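Putative lipoprotein (Bacteroides thetaiotaomicron, PDB 4Q1Z) is of unknown function but, as a two-domain DUF4876-family member and putative lipoprotein, is probably tethered to a membrane by a lipid anchor. Local coordinates at residues L152-G155 with T156-K160; A300-I304 with K305-D309; R324-G327 with V328-A331; T334-A338 with T339-L343. All coordinates share one frame; numbering follows the deposited sequence.

Interaction 1 of 4, residues L152-G155 with T156-K160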
loop_
_atom_site.group_PDB
_atom_site.type_symbol
_atom_site.label_atom_id
_atom_site.label_comp_id
_atom_site.label_asym_id
_atom_site.label_seq_id
_atom_site.Cartn_x
_atom_site.Cartn_y
_atom_site.Cartn_z
ATOM N N LEU A 152 -13.727 -2.177 -7.359
ATOM C CA LEU A 152 -14.369 -1.435 -8.441
ATOM C C LEU A 152 -15.234 -2.336 -9.288
ATOM O O LEU A 152 -15.061 -3.549 -9.274
ATOM C CB LEU A 152 -13.334 -0.694 -9.354
ATOM C CG LEU A 152 -12.148 0.064 -8.726
ATOM C CD1 LEU A 152 -11.346 0.692 -9.792
ATOM C CD2 LEU A 152 -12.598 1.162 -7.762
ATOM N N THR A 153 -16.131 -1.714 -10.066
ATOM C CA THR A 153 -17.000 -2.364 -11.035
ATOM C C THR A 153 -16.406 -2.217 -12.473
ATOM O O THR A 153 -15.780 -1.184 -12.761
ATOM C CB THR A 153 -18.422 -1.781 -10.960
ATOM O OG1 THR A 153 -19.321 -2.637 -11.686
ATOM C CG2 THR A 153 -18.515 -0.366 -11.498
ATOM N N PRO A 154 -16.638 -3.176 -13.414
ATOM C CA PRO A 154 -17.304 -4.498 -13.260
ATOM C C PRO A 154 -16.530 -5.379 -12.283
ATOM O O PRO A 154 -15.313 -5.437 -12.413
ATOM C CB PRO A 154 -17.266 -5.073 -14.696
ATOM C CG PRO A 154 -17.077 -3.872 -15.584
ATOM C CD PRO A 154 -16.163 -2.998 -14.800
ATOM N N GLY A 155 -17.217 -5.981 -11.294
ATOM C CA GLY A 155 -16.642 -6.876 -10.285
ATOM C C GLY A 155 -15.621 -7.834 -10.860
ATOM O O GLY A 155 -14.483 -7.869 -10.400
ATOM N N THR A 156 -16.010 -8.571 -11.925
ATOM C CA THR A 156 -15.125 -9.435 -12.721
ATOM C C THR A 156 -14.755 -8.693 -13.990
ATOM O O THR A 156 -15.611 -8.070 -14.602
ATOM C CB THR A 156 -15.785 -10.783 -13.043
ATOM O OG1 THR A 156 -16.398 -11.307 -11.859
ATOM C CG2 THR A 156 -14.785 -11.800 -13.638
ATOM N N ALA A 157 -13.494 -8.757 -14.389
ATOM C CA ALA A 157 -13.000 -8.089 -15.596
ATOM C C ALA A 157 -13.783 -8.535 -16.846
ATOM O O ALA A 157 -14.106 -9.717 -17.011
ATOM C CB ALA A 157 -11.514 -8.356 -15.779
ATOM N N THR A 158 -14.117 -7.559 -17.693
ATOM C CA THR A 158 -14.871 -7.773 -18.916
ATOM C C THR A 158 -14.534 -6.706 -19.946
ATOM O O THR A 158 -14.138 -5.589 -19.594
ATOM C CB THR A 158 -16.384 -7.830 -18.646
ATOM O OG1 THR A 158 -17.039 -8.016 -19.896
ATOM C CG2 THR A 158 -16.922 -6.588 -17.971
ATOM N N THR A 159 -14.692 -7.074 -21.223
ATOM C CA THR A 159 -14.472 -6.212 -22.381
ATOM C C THR A 159 -15.723 -5.346 -22.589
ATOM O O THR A 159 -15.631 -4.313 -23.243
ATOM C CB THR A 159 -14.100 -7.065 -23.617
ATOM O OG1 THR A 159 -15.019 -8.171 -23.768
ATOM C CG2 THR A 159 -12.659 -7.572 -23.549
ATOM N N LYS A 160 -16.888 -5.774 -22.022
ATOM C CA LYS A 160 -18.171 -5.059 -22.011
ATOM C C LYS A 160 -17.955 -3.749 -21.242
ATOM O O LYS A 160 -17.602 -3.766 -20.060
ATOM C CB LYS A 160 -19.256 -5.942 -21.373
ATOM C CG LYS A 160 -20.301 -6.442 -22.343
ATOM C CD LYS A 160 -19.836 -7.638 -23.175
ATOM C CE LYS A 160 -20.768 -7.891 -24.338
ATOM N NZ LYS A 160 -22.095 -8.414 -23.903
#
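P154 and T158 meet across a bend that follows the end of strand 148-152. The peptide before P154 is cis, and T153 and P154 approach the torsions of a type VIb turn, with L152 CA and G155 CA 6.2 Å apart. G155 then takes helix-like torsions, while T156, A157 and T158 run extended. No hydrogen bond joins the two halves: T156 N lies 3.2 Å from P154 O but at a poor angle. The side-chain contact is aliphatic. T158 CG2 rests against the proline ring, 3.6 Å from P154 CG and about as near to CB, and the two side chains cross at about a right angle. P154 CB also packs on T156 O at 3.4 Å. The torsion of T158 sends OG1 opposite its own backbone N (chi1 179°) and leaves CG2 for the ring; OG1 itself accepts K160 N at 3.1 Å with an N-H...O angle of 155°, an ST turn. With a serine in place of T158, the loss of CG2 would probably leave the P154 ring without this methyl partner and open a small gap beside it. The hydroxyl of T156 is engaged by S260, and T156 also touches F262. R324 reaches in to bond the carbonyl oxygens of both P154 and G155. The chemistry is thus divided: van der Waals contact links proline and threonine within the loop, while the guanidinium fastens the backbone of the bend from outside.

Interaction 2 of 4, residues A300-I304 with K305-D309; sequences AKIPI and KYVLD
A 3-10 turn built round P303 and Y306 takes the chain from strand 299-303 of a three-stranded sheet to strand 307-312, an outermost strand of the large mixed sheet. Two successive i to i+3 bonds close it: Y306 N to P303 O at 2.9 Å (N-H...O 158°) and V307 N to I304 O, longer at 3.3 Å. Both donors stand well above the plane of the carbonyl they approach. The proline ring lies over one face of the Y306 ring in a CH-pi contact, P303 CB sitting 4.0 Å from the ring centroid, while P303 CG packs 3.7 Å from both CD2 and CE2 of the tyrosine. A chi1 of -73° sets the phenol beside its own backbone N and back over the proline. Just past this turn L308 and D309 both face I268, a classic beta bulge at the corner where the chain changes direction. I302 and V307 close the contact from the flank, I302 CG2 and V307 CG2 meeting at 4.1 Å with the side chains at about a right angle. V307 CG2 also lies 3.7 Å from I304 O. The Y306 hydroxyl bonds E275, and W277 packs on P303.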
loop_
_atom_site.group_PDB
_atom_site.type_symbol
_atom_site.label_atom_id
_atom_site.label_comp_id
_atom_site.label_asym_id
_atom_site.label_seq_id
_atom_site.Cartn_x
_atom_site.Cartn_y
_atom_site.Cartn_z
ATOM N N ALA A 300 -20.276 4.033 -6.581
ATOM C CA ALA A 300 -19.764 5.232 -5.890
ATOM C C ALA A 300 -18.678 5.853 -6.698
ATOM O O ALA A 300 -17.801 5.149 -7.193
ATOM C CB ALA A 300 -19.250 4.874 -4.502
ATOM N N LYS A 301 -18.749 7.174 -6.868
ATOM C CA LYS A 301 -17.753 7.939 -7.619
ATOM C C LYS A 301 -16.582 8.209 -6.712
ATOM O O LYS A 301 -16.681 9.010 -5.788
ATOM C CB LYS A 301 -18.344 9.234 -8.207
ATOM C CG LYS A 301 -19.259 8.984 -9.393
ATOM C CD LYS A 301 -19.734 10.312 -9.936
ATOM C CE LYS A 301 -21.093 10.193 -10.595
ATOM N NZ LYS A 301 -21.592 11.496 -11.106
ATOM N N ILE A 302 -15.491 7.474 -6.936
ATOM C CA ILE A 302 -14.271 7.599 -6.144
ATOM C C ILE A 302 -13.311 8.565 -6.856
ATOM O O ILE A 302 -12.793 8.210 -7.918
ATOM C CB ILE A 302 -13.638 6.203 -5.888
ATOM C CG1 ILE A 302 -14.596 5.306 -5.040
ATOM C CG2 ILE A 302 -12.227 6.311 -5.258
ATOM C CD1 ILE A 302 -14.379 3.842 -5.207
ATOM N N PRO A 303 -13.045 9.779 -6.303
ATOM C CA PRO A 303 -12.079 10.683 -6.948
ATOM C C PRO A 303 -10.688 10.052 -7.027
ATOM O O PRO A 303 -10.103 9.638 -6.010
ATOM C CB PRO A 303 -12.107 11.924 -6.038
ATOM C CG PRO A 303 -13.473 11.869 -5.398
ATOM C CD PRO A 303 -13.588 10.402 -5.084
ATOM N N ILE A 304 -10.178 9.952 -8.256
ATOM C CA ILE A 304 -8.847 9.430 -8.594
ATOM C C ILE A 304 -7.743 10.161 -7.760
ATOM O O ILE A 304 -6.767 9.536 -7.342
ATOM C CB ILE A 304 -8.642 9.580 -10.136
ATOM C CG1 ILE A 304 -9.278 8.388 -10.884
ATOM C CG2 ILE A 304 -7.186 9.789 -10.539
ATOM C CD1 ILE A 304 -9.567 8.663 -12.398
ATOM N N LYS A 305 -7.948 11.451 -7.476
ATOM C CA LYS A 305 -7.011 12.284 -6.721
ATOM C C LYS A 305 -6.918 11.859 -5.229
ATOM O O LYS A 305 -5.984 12.282 -4.542
ATOM C CB LYS A 305 -7.383 13.781 -6.852
ATOM C CG LYS A 305 -8.760 14.184 -6.301
ATOM C CD LYS A 305 -8.864 15.695 -6.078
ATOM C CE LYS A 305 -10.269 16.144 -5.759
ATOM N NZ LYS A 305 -10.353 17.597 -5.428
ATOM N N TYR A 306 -7.887 11.051 -4.732
ATOM C CA TYR A 306 -7.904 10.595 -3.338
ATOM C C TYR A 306 -7.201 9.247 -3.148
ATOM O O TYR A 306 -6.894 8.869 -2.016
ATOM C CB TYR A 306 -9.350 10.423 -2.859
ATOM C CG TYR A 306 -10.191 11.661 -2.574
ATOM C CD1 TYR A 306 -9.644 12.940 -2.644
ATOM C CD2 TYR A 306 -11.539 11.546 -2.244
ATOM C CE1 TYR A 306 -10.430 14.071 -2.428
ATOM C CE2 TYR A 306 -12.323 12.671 -1.986
ATOM C CZ TYR A 306 -11.763 13.926 -2.069
ATOM O OH TYR A 306 -12.562 15.008 -1.811
ATOM N N VAL A 307 -6.972 8.517 -4.246
ATOM C CA VAL A 307 -6.437 7.173 -4.229
ATOM C C VAL A 307 -4.938 7.135 -3.790
ATOM O O VAL A 307 -4.080 7.782 -4.374
ATOM C CB VAL A 307 -6.704 6.434 -5.574
ATOM C CG1 VAL A 307 -6.193 5.000 -5.529
ATOM C CG2 VAL A 307 -8.194 6.431 -5.897
ATOM N N LEU A 308 -4.669 6.321 -2.749
ATOM C CA LEU A 308 -3.367 6.041 -2.140
ATOM C C LEU A 308 -2.687 4.862 -2.866
ATOM O O LEU A 308 -1.474 4.923 -3.118
ATOM C CB LEU A 308 -3.557 5.738 -0.642
ATOM C CG LEU A 308 -3.914 6.917 0.259
ATOM C CD1 LEU A 308 -4.225 6.460 1.645
ATOM C CD2 LEU A 308 -2.789 7.921 0.320
ATOM N N ASP A 309 -3.476 3.792 -3.214
ATOM C CA ASP A 309 -2.991 2.653 -4.000
ATOM C C ASP A 309 -4.152 1.951 -4.714
ATOM O O ASP A 309 -5.251 1.870 -4.171
ATOM C CB ASP A 309 -2.167 1.638 -3.157
ATOM C CG ASP A 309 -1.285 0.637 -3.947
ATOM O OD1 ASP A 309 -0.868 0.960 -5.077
ATOM O OD2 ASP A 309 -0.938 -0.414 -3.388
#

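Interaction 3 of 4, residues R324-G327 with V328-A331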
loop_
_atom_site.group_PDB
_atom_site.type_symbol
_atom_site.label_atom_id
_atom_site.label_comp_id
_atom_site.label_asym_id
_atom_site.label_seq_id
_atom_site.Cartn_x
_atom_site.Cartn_y
_atom_site.Cartn_z
ATOM N N ARG A 324 -10.623 -1.938 -15.371
ATOM C CA ARG A 324 -11.595 -1.037 -14.737
ATOM C C ARG A 324 -10.883 -0.066 -13.762
ATOM O O ARG A 324 -11.517 0.847 -13.231
ATOM C CB ARG A 324 -12.777 -1.771 -14.055
ATOM C CG ARG A 324 -12.457 -2.865 -13.024
ATOM C CD ARG A 324 -12.427 -4.201 -13.715
ATOM N NE ARG A 324 -12.550 -5.318 -12.794
ATOM C CZ ARG A 324 -11.566 -6.132 -12.430
ATOM N NH1 ARG A 324 -10.327 -5.925 -12.861
ATOM N NH2 ARG A 324 -11.809 -7.154 -11.624
ATOM N N VAL A 325 -9.566 -0.228 -13.555
ATOM C CA VAL A 325 -8.802 0.714 -12.746
ATOM C C VAL A 325 -8.313 1.803 -13.731
ATOM O O VAL A 325 -7.703 1.472 -14.770
ATOM C CB VAL A 325 -7.616 0.088 -11.923
ATOM C CG1 VAL A 325 -6.846 1.156 -11.150
ATOM C CG2 VAL A 325 -8.092 -0.995 -10.963
ATOM N N PRO A 326 -8.553 3.098 -13.429
ATOM C CA PRO A 326 -7.999 4.148 -14.294
ATOM C C PRO A 326 -6.461 4.015 -14.409
ATOM O O PRO A 326 -5.770 3.776 -13.408
ATOM C CB PRO A 326 -8.429 5.434 -13.587
ATOM C CG PRO A 326 -9.616 5.026 -12.727
ATOM C CD PRO A 326 -9.246 3.675 -12.257
ATOM N N GLY A 327 -5.968 4.109 -15.654
ATOM C CA GLY A 327 -4.568 3.958 -16.048
ATOM C C GLY A 327 -3.556 4.727 -15.227
ATOM O O GLY A 327 -2.444 4.235 -15.012
ATOM N N VAL A 328 -3.921 5.928 -14.757
ATOM C CA VAL A 328 -3.036 6.747 -13.911
ATOM C C VAL A 328 -2.778 6.054 -12.570
ATOM O O VAL A 328 -1.711 6.265 -11.988
ATOM C CB VAL A 328 -3.519 8.207 -13.682
ATOM C CG1 VAL A 328 -3.471 8.989 -14.970
ATOM C CG2 VAL A 328 -4.917 8.263 -13.066
ATOM N N LEU A 329 -3.752 5.240 -12.083
ATOM C CA LEU A 329 -3.636 4.525 -10.804
ATOM C C LEU A 329 -2.953 3.176 -10.986
ATOM O O LEU A 329 -2.129 2.801 -10.160
ATOM C CB LEU A 329 -5.008 4.366 -10.154
ATOM C CG LEU A 329 -5.750 5.679 -9.842
ATOM C CD1 LEU A 329 -7.164 5.414 -9.381
ATOM C CD2 LEU A 329 -4.975 6.541 -8.850
ATOM N N ASP A 330 -3.305 2.452 -12.053
ATOM C CA ASP A 330 -2.704 1.179 -12.421
ATOM C C ASP A 330 -2.788 1.024 -13.941
ATOM O O ASP A 330 -3.875 0.871 -14.463
ATOM C CB ASP A 330 -3.346 -0.019 -11.679
ATOM C CG ASP A 330 -2.579 -1.336 -11.782
ATOM O OD1 ASP A 330 -1.590 -1.404 -12.566
ATOM O OD2 ASP A 330 -2.981 -2.304 -11.108
ATOM N N ALA A 331 -1.640 1.126 -14.642
ATOM C CA ALA A 331 -1.516 1.019 -16.102
ATOM C C ALA A 331 -1.529 -0.436 -16.569
ATOM O O ALA A 331 -1.650 -0.701 -17.758
ATOM C CB ALA A 331 -0.223 1.683 -16.556
#
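P326 O grips the backbone of L329 and D330 in a short local turn within the loop between strands 307-312 and 344-347, partly buried beside edge strand 307-312, with V325 and L329 touching A310. The oxygen accepts twice: from L329 N at 2.8 Å, well above the carbonyl plane and bent (N-H...O 143°), and from D330 N at 3.1 Å, straighter (165°) and closer to that plane. On the inner side V325 CG1 wedges against D330 CB at 3.7 Å and L329 CB at 3.8 Å, its position opposite the valine's own N (chi1 178°) carrying it under the turn. L329 and P326 lie side by side and point the same way, L329 CD1 being 4.0 Å from P326 CD. A CA-H...O contact from G327 CA to D330 O, 3.5 Å, also spans the turn. The D330 carboxylate is taken up beyond it: OD2 receives E312 N and bonds S374 OG, while OD1 receives G332 N, an Asx turn. G327, V328 and L329 have helical torsions and D330 is extended, so the five residues P326 to D330 form an isolated alpha-turn, a single helical turn closed by its i to i+4 bond.

Interaction 4 of 4, residues T334-A338 with T339-L343; sequences TWVGA and TYCGL
V336 and L343 bring the ends of a wide, irregular loop together, their CA atoms 6.5 Å apart, without any hydrogen bond between the two segments. V336 reaches across with both methyls. CG1 lies 3.6 Å from L343 O and more loosely against L343 CB at 4.5 Å; CG2 contacts the same carbonyl oxygen at 4.0 Å and C341 SG at 4.2 Å. The sulfur also leans on A338, 3.7 Å from A338 O and 4.1 Å from A338 CB. A chi1 of 62° places SG between the cysteine's own N and carbonyl carbon, turned into the loop. With eight residues from V336 to L343, near ends and no regular secondary structure, the segment fits the broad definition of an omega loop. G337, Y340 and G342 have positive phi, and these left-handed positions help to bend the backbone round. The loop leads directly into strand 344-347, whose I345 touches V336, as does Y115. Trimming V336 to an alanine would probably leave the L343 carbonyl and the C341 sulfur without their methyl neighbours and slacken the closure of the loop. Farther out the backbone is held by other parts of the chain: Y340 pairs with C116 and G342 with G117. The indole of W335, just before V336, makes a cation-pi contact with R380 on strand 378-382.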
loop_
_atom_site.group_PDB
_atom_site.type_symbol
_atom_site.label_atom_id
_atom_site.label_comp_id
_atom_site.label_asym_id
_atom_site.label_seq_id
_atom_site.Cartn_x
_atom_site.Cartn_y
_atom_site.Cartn_z
ATOM N N THR A 334 -2.556 -7.725 -13.154
ATOM C CA THR A 334 -1.885 -8.823 -12.420
ATOM C C THR A 334 -2.878 -9.979 -12.378
ATOM O O THR A 334 -4.047 -9.763 -12.682
ATOM C CB THR A 334 -1.330 -8.388 -11.050
ATOM O OG1 THR A 334 -0.453 -9.406 -10.569
ATOM C CG2 THR A 334 -2.410 -8.086 -10.036
ATOM N N TRP A 335 -2.422 -11.203 -12.106
ATOM C CA TRP A 335 -3.286 -12.398 -12.153
ATOM C C TRP A 335 -2.599 -13.585 -11.504
ATOM O O TRP A 335 -1.417 -13.506 -11.171
ATOM C CB TRP A 335 -3.646 -12.758 -13.638
ATOM C CG TRP A 335 -2.458 -13.167 -14.475
ATOM C CD1 TRP A 335 -1.941 -14.426 -14.605
ATOM C CD2 TRP A 335 -1.567 -12.291 -15.192
ATOM N NE1 TRP A 335 -0.791 -14.394 -15.365
ATOM C CE2 TRP A 335 -0.538 -13.098 -15.744
ATOM C CE3 TRP A 335 -1.537 -10.904 -15.423
ATOM C CZ2 TRP A 335 0.488 -12.566 -16.550
ATOM C CZ3 TRP A 335 -0.500 -10.372 -16.186
ATOM C CH2 TRP A 335 0.484 -11.200 -16.761
ATOM N N VAL A 336 -3.342 -14.698 -11.351
ATOM C CA VAL A 336 -2.837 -15.970 -10.836
ATOM C C VAL A 336 -3.230 -17.046 -11.856
ATOM O O VAL A 336 -2.766 -18.185 -11.778
ATOM C CB VAL A 336 -3.246 -16.324 -9.385
ATOM C CG1 VAL A 336 -2.647 -15.340 -8.404
ATOM C CG2 VAL A 336 -4.756 -16.440 -9.223
ATOM N N GLY A 337 -4.057 -16.649 -12.817
ATOM C CA GLY A 337 -4.448 -17.466 -13.957
ATOM C C GLY A 337 -5.440 -18.569 -13.734
ATOM O O GLY A 337 -5.789 -19.261 -14.678
ATOM N N ALA A 338 -5.901 -18.745 -12.510
ATOM C CA ALA A 338 -6.892 -19.771 -12.195
ATOM C C ALA A 338 -7.676 -19.419 -10.956
ATOM O O ALA A 338 -7.200 -18.649 -10.124
ATOM C CB ALA A 338 -6.210 -21.115 -11.999
ATOM N N THR A 339 -8.880 -19.992 -10.833
ATOM C CA THR A 339 -9.689 -19.852 -9.642
ATOM C C THR A 339 -9.424 -21.067 -8.752
ATOM O O THR A 339 -9.141 -22.168 -9.253
ATOM C CB THR A 339 -11.182 -19.677 -9.961
ATOM O OG1 THR A 339 -11.728 -20.848 -10.581
ATOM C CG2 THR A 339 -11.463 -18.435 -10.766
ATOM N N TYR A 340 -9.487 -20.833 -7.460
ATOM C CA TYR A 340 -9.385 -21.857 -6.451
ATOM C C TYR A 340 -8.115 -22.658 -6.530
ATOM O O TYR A 340 -8.143 -23.847 -6.391
ATOM C CB TYR A 340 -10.621 -22.750 -6.460
ATOM C CG TYR A 340 -11.887 -21.990 -6.210
ATOM C CD1 TYR A 340 -12.229 -21.569 -4.953
ATOM C CD2 TYR A 340 -12.713 -21.660 -7.236
ATOM C CE1 TYR A 340 -13.377 -20.854 -4.732
ATOM C CE2 TYR A 340 -13.856 -20.949 -7.023
ATOM C CZ TYR A 340 -14.176 -20.545 -5.771
ATOM O OH TYR A 340 -15.319 -19.848 -5.581
ATOM N N CYS A 341 -6.998 -21.977 -6.730
ATOM C CA CYS A 341 -5.689 -22.617 -6.821
ATOM C C CYS A 341 -4.824 -22.346 -5.580
ATOM O O CYS A 341 -3.739 -22.924 -5.457
ATOM C CB CYS A 341 -4.963 -22.243 -8.113
ATOM S SG CYS A 341 -4.587 -20.492 -8.289
ATOM N N GLY A 342 -5.340 -21.529 -4.661
ATOM C CA GLY A 342 -4.691 -21.189 -3.400
ATOM C C GLY A 342 -3.426 -20.388 -3.562
ATOM O O GLY A 342 -2.508 -20.538 -2.761
ATOM N N LEU A 343 -3.357 -19.561 -4.619
ATOM C CA LEU A 343 -2.204 -18.720 -4.929
ATOM C C LEU A 343 -2.608 -17.256 -4.977
ATOM O O LEU A 343 -3.728 -16.902 -5.385
ATOM C CB LEU A 343 -1.536 -19.131 -6.259
ATOM C CG LEU A 343 -1.104 -20.611 -6.422
ATOM C CD1 LEU A 343 -0.514 -20.857 -7.793
ATOM C CD2 LEU A 343 -0.126 -21.055 -5.339
#

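The four contacts follow one another along the chain, and all belong to loops or corners bordering strands of the large mixed sheet. Interactions 1, 2 and 3 cluster: the centres of 2 and 3 are about 11 Å apart, those of 1 and 3 about 13 Å. Interaction 3 touches both neighbours, R324 reaching the 152-160 bend and P326, V328 and L329 packing on I304 and V307, so polar and apolar contacts tie three distant parts of the sequence together. L152 and I302 also meet. Interaction 4 adjoins interaction 3 in sequence, yet their centres lie about 21 Å apart: the same long connection runs from edge strand 307-312 to strand 344-347, near the sheet's other border.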